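Local atomic coordinates of uncharacterized conserved protein (Methanococcus maripaludis S2, PDB entry 3C2Q), a protein that catalyses the NAD(+)-dependent conversion of L-ornithine to L-proline with release of ammonia. Residues B[141-146]-B[280-286]; B[241-245]-B[255-259]. All coordinates share one frame; numbering follows the deposited sequence.

Both interactions involve strands of the parallel six-stranded sheet of the Rossmann-fold region, and their centres are about 14 Å apart. Interaction 1 joins the ends of the neighbouring strands 138-142 and 276-280 in the middle of the sheet. Interaction 2 sits at strand 241-244, an outermost strand of that sheet within the chain; strand 166-170 lies between it and strand 138-142. Along the sequence, 241-245 and 255-259 fall inside the long loop closed by 141-146 and 280-286. The two contacts touch where NE2 of H285 packs on CB of A244. Both also meet a second subunit, consistent with a probable NAD(+) site close to a subunit interface.

Interaction 1 of 2, residues B[141-146]-B[280-286]; sequences VGGPAI and LSTLLHS
Two backbone bonds join G142 and L280 as parallel bridge partners. L280 N donates to V141 O at 2.7 Å, and G143 N donates to L280 O at 3.1 Å. A water accepts from A145 N and donates to S281 O, bridging the two segments beyond the strands.

Apolar contacts flank these bonds. CD1 of I146 reaches CB of L280 at 3.7 Å, the two side chains crossing at about a right angle. CG2 of T282 lies between its own backbone N and carbonyl carbon (chi1 of OG1 171°) and rests on the G142-G143 peptide, 3.6 Å from G143 N. A side chain on G143 would clash with S281 O.

T282 is the N-cap of helix 283-292. Its OG1 accepts from H285 N at 3.1 Å, and its carbonyl O takes both S286 N and S286 OG. A glycine in place of T282 would probably leave H285 N without its cap and uncover the G142-G143 peptide. S281 OG is hydrogen-bonded to OD1 of D303. T282, L284, H285 and D303 are assigned to NAD(+) binding by similarity. Strand ends meeting a helix N-terminus in this way are characteristic of a Rossmann-fold nucleotide site.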
# COMPACT_ATOMS: atom_id res chain seq x y z
N VAL B 141 -22.03 1.57 2.13
CA VAL B 141 -21.41 0.44 2.79
C VAL B 141 -20.20 1.06 3.50
O VAL B 141 -19.40 1.74 2.86
CB VAL B 141 -20.97 -0.62 1.72
CG1 VAL B 141 -20.27 -1.77 2.35
CG2 VAL B 141 -22.20 -1.14 0.94
N GLY B 142 -20.06 0.84 4.81
CA GLY B 142 -19.02 1.60 5.51
C GLY B 142 -18.28 0.86 6.60
O GLY B 142 -18.83 -0.05 7.23
N GLY B 143 -17.02 1.23 6.81
CA GLY B 143 -16.24 0.67 7.92
C GLY B 143 -15.92 1.74 8.95
O GLY B 143 -16.13 2.93 8.70
N PRO B 144 -15.40 1.33 10.11
CA PRO B 144 -15.20 2.27 11.20
C PRO B 144 -14.18 3.38 10.93
O PRO B 144 -14.18 4.37 11.66
CB PRO B 144 -14.71 1.37 12.35
CG PRO B 144 -14.09 0.18 11.68
CD PRO B 144 -14.98 -0.04 10.48
N ALA B 145 -13.34 3.24 9.90
CA ALA B 145 -12.42 4.33 9.56
C ALA B 145 -13.11 5.62 9.20
O ALA B 145 -12.51 6.71 9.32
CB ALA B 145 -11.42 3.92 8.43
N ILE B 146 -14.36 5.53 8.75
CA ILE B 146 -15.17 6.72 8.51
C ILE B 146 -15.15 7.55 9.78
O ILE B 146 -14.99 8.77 9.71
CB ILE B 146 -16.65 6.36 8.17
CG1 ILE B 146 -16.74 5.70 6.78
CG2 ILE B 146 -17.55 7.63 8.20
CD1 ILE B 146 -18.09 4.96 6.60
N LEU B 280 -17.26 2.74 1.57
CA LEU B 280 -16.33 3.68 2.23
C LEU B 280 -15.42 2.96 3.23
O LEU B 280 -15.87 2.56 4.31
CB LEU B 280 -17.11 4.78 2.99
CG LEU B 280 -18.11 5.64 2.19
CD1 LEU B 280 -19.06 6.47 3.09
CD2 LEU B 280 -17.27 6.55 1.29
N SER B 281 -14.16 2.77 2.85
CA SER B 281 -13.15 2.24 3.78
C SER B 281 -13.53 0.91 4.48
O SER B 281 -13.51 0.81 5.72
CB SER B 281 -12.84 3.31 4.85
OG SER B 281 -11.58 3.02 5.40
N THR B 282 -13.84 -0.11 3.69
CA THR B 282 -14.12 -1.40 4.26
C THR B 282 -13.90 -2.47 3.20
O THR B 282 -14.63 -2.53 2.23
CB THR B 282 -15.56 -1.53 4.88
OG1 THR B 282 -15.78 -2.91 5.22
CG2 THR B 282 -16.67 -1.01 3.95
N LEU B 283 -12.86 -3.25 3.38
CA LEU B 283 -12.58 -4.36 2.48
C LEU B 283 -13.68 -5.41 2.58
O LEU B 283 -14.23 -5.82 1.57
CB LEU B 283 -11.23 -4.98 2.84
CG LEU B 283 -10.84 -6.21 1.98
CD1 LEU B 283 -10.94 -5.91 0.52
CD2 LEU B 283 -9.39 -6.55 2.37
N LEU B 284 -13.97 -5.83 3.81
CA LEU B 284 -14.93 -6.89 4.07
C LEU B 284 -16.29 -6.61 3.44
O LEU B 284 -16.84 -7.43 2.67
CB LEU B 284 -15.12 -7.10 5.60
CG LEU B 284 -16.26 -8.09 6.01
CD1 LEU B 284 -15.98 -9.45 5.49
CD2 LEU B 284 -16.51 -8.10 7.56
N HIS B 285 -16.85 -5.44 3.76
CA HIS B 285 -18.16 -5.08 3.27
C HIS B 285 -18.19 -4.67 1.81
O HIS B 285 -19.22 -4.88 1.15
CB HIS B 285 -18.82 -3.99 4.12
CG HIS B 285 -19.44 -4.50 5.37
ND1 HIS B 285 -18.71 -4.81 6.50
CD2 HIS B 285 -20.73 -4.75 5.69
CE1 HIS B 285 -19.52 -5.24 7.45
NE2 HIS B 285 -20.75 -5.20 6.99
N SER B 286 -17.11 -4.10 1.28
CA SER B 286 -17.06 -3.78 -0.16
C SER B 286 -17.22 -5.07 -0.99
O SER B 286 -18.07 -5.16 -1.88
CB SER B 286 -15.74 -3.10 -0.55
OG SER B 286 -15.71 -1.76 -0.06
O HOH W 1 -12.78 0.86 8.27

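Interaction 2 of 2, residues B[241-245]-B[255-259]; sequences YVLAG and DVITD
Y241 OH donates to D255 OD1 at 2.7 Å. The carboxylate oxygen lies at the ring edge, in the ring plane, but the hydroxyl meets it from above the carboxylate plane, 36° out of it. The two planes are 33° apart. The other carboxylate oxygen, OD2, accepts from I217 N, so D255 links Y241 of the strand to the first residue of helix 217-222.

I257 N donates to L243 O at 2.8 Å in a nearly straight bond. G245 N donates to I257 O at 2.7 Å. These two bonds make a single bridge between A244 and I257. L243 O also receives a CA-H contact from V256. A water accepts from L243 N and donates to D255 O, so neither atom depends on a direct bond across the contact. A second water lies near G245 O and T258 O, but cannot be taken to serve both; each also has a weak hydrogen bond with S260 OG of the second subunit.

Apolar groups fill in around these bonds. CG2 of V256 sits 3.9 Å from CB of L243, while CG1, anti to the backbone N (chi1 164°), turns to CA of G245. CD1 of I257 approaches CG1 of V242 at 4.2 Å.

T258 OG1 is hydrogen-bonded to OD1 of D259 of the second subunit, and the reciprocal bond forms too. D259 OD2 accepts from V262 N and caps helix 260-271. The loop thus runs roughly in the direction of an outermost strand of the Rossmann sheet within the chain, and V256 packs on N171, a probable NAD(+) ligand.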
# COMPACT_ATOMS: atom_id res chain seq x y z
N TYR B 241 -30.84 0.01 8.24
CA TYR B 241 -29.44 -0.37 8.25
C TYR B 241 -29.34 -1.85 8.52
O TYR B 241 -30.29 -2.47 9.07
CB TYR B 241 -28.62 0.44 9.26
CG TYR B 241 -29.20 0.49 10.66
CD1 TYR B 241 -28.93 -0.52 11.58
CD2 TYR B 241 -29.99 1.57 11.08
CE1 TYR B 241 -29.46 -0.49 12.86
CE2 TYR B 241 -30.51 1.63 12.37
CZ TYR B 241 -30.25 0.58 13.25
OH TYR B 241 -30.75 0.61 14.52
N VAL B 242 -28.22 -2.44 8.13
CA VAL B 242 -27.97 -3.83 8.41
C VAL B 242 -26.59 -3.86 9.03
O VAL B 242 -25.64 -3.43 8.39
CB VAL B 242 -28.00 -4.68 7.10
CG1 VAL B 242 -27.69 -6.13 7.39
CG2 VAL B 242 -29.34 -4.54 6.36
N LEU B 243 -26.49 -4.31 10.28
CA LEU B 243 -25.21 -4.42 10.93
C LEU B 243 -24.87 -5.90 11.02
O LEU B 243 -25.54 -6.66 11.74
CB LEU B 243 -25.24 -3.79 12.34
CG LEU B 243 -25.63 -2.31 12.45
CD1 LEU B 243 -25.57 -1.90 13.93
CD2 LEU B 243 -24.73 -1.42 11.56
N ALA B 244 -23.84 -6.31 10.27
CA ALA B 244 -23.44 -7.71 10.23
C ALA B 244 -22.42 -7.96 11.32
O ALA B 244 -21.44 -7.23 11.43
CB ALA B 244 -22.87 -8.07 8.86
N GLY B 245 -22.66 -8.98 12.15
CA GLY B 245 -21.71 -9.40 13.18
C GLY B 245 -20.47 -10.02 12.57
O GLY B 245 -20.50 -10.50 11.43
N ASP B 255 -28.62 -4.70 17.92
CA ASP B 255 -29.02 -4.58 16.52
C ASP B 255 -28.23 -5.49 15.54
O ASP B 255 -28.65 -5.71 14.41
CB ASP B 255 -28.88 -3.12 16.02
CG ASP B 255 -29.70 -2.11 16.85
OD1 ASP B 255 -30.55 -1.40 16.25
OD2 ASP B 255 -29.45 -2.00 18.06
N VAL B 256 -27.09 -6.01 15.99
CA VAL B 256 -26.17 -6.75 15.11
C VAL B 256 -26.75 -8.14 14.79
O VAL B 256 -27.23 -8.84 15.70
CB VAL B 256 -24.78 -6.85 15.79
CG1 VAL B 256 -23.88 -7.92 15.12
CG2 VAL B 256 -24.09 -5.45 15.73
N ILE B 257 -26.71 -8.51 13.51
CA ILE B 257 -27.09 -9.85 13.06
C ILE B 257 -25.84 -10.72 13.12
O ILE B 257 -24.90 -10.51 12.35
CB ILE B 257 -27.65 -9.78 11.61
CG1 ILE B 257 -28.86 -8.82 11.59
CG2 ILE B 257 -27.97 -11.20 11.05
CD1 ILE B 257 -29.47 -8.64 10.22
N THR B 258 -25.81 -11.67 14.05
CA THR B 258 -24.61 -12.46 14.27
C THR B 258 -24.42 -13.61 13.24
O THR B 258 -23.32 -14.06 13.04
CB THR B 258 -24.52 -13.01 15.70
OG1 THR B 258 -25.64 -13.86 15.95
CG2 THR B 258 -24.53 -11.84 16.73
N ASP B 259 -25.49 -14.05 12.58
CA ASP B 259 -25.33 -15.13 11.60
C ASP B 259 -24.99 -14.53 10.24
O ASP B 259 -25.74 -13.74 9.70
CB ASP B 259 -26.56 -16.01 11.49
CG ASP B 259 -26.29 -17.22 10.63
OD1 ASP B 259 -25.91 -18.28 11.19
OD2 ASP B 259 -26.35 -17.07 9.40
O HOH W 2 -28.83 -4.68 11.88
O HOH W 3 -21.72 -12.70 10.78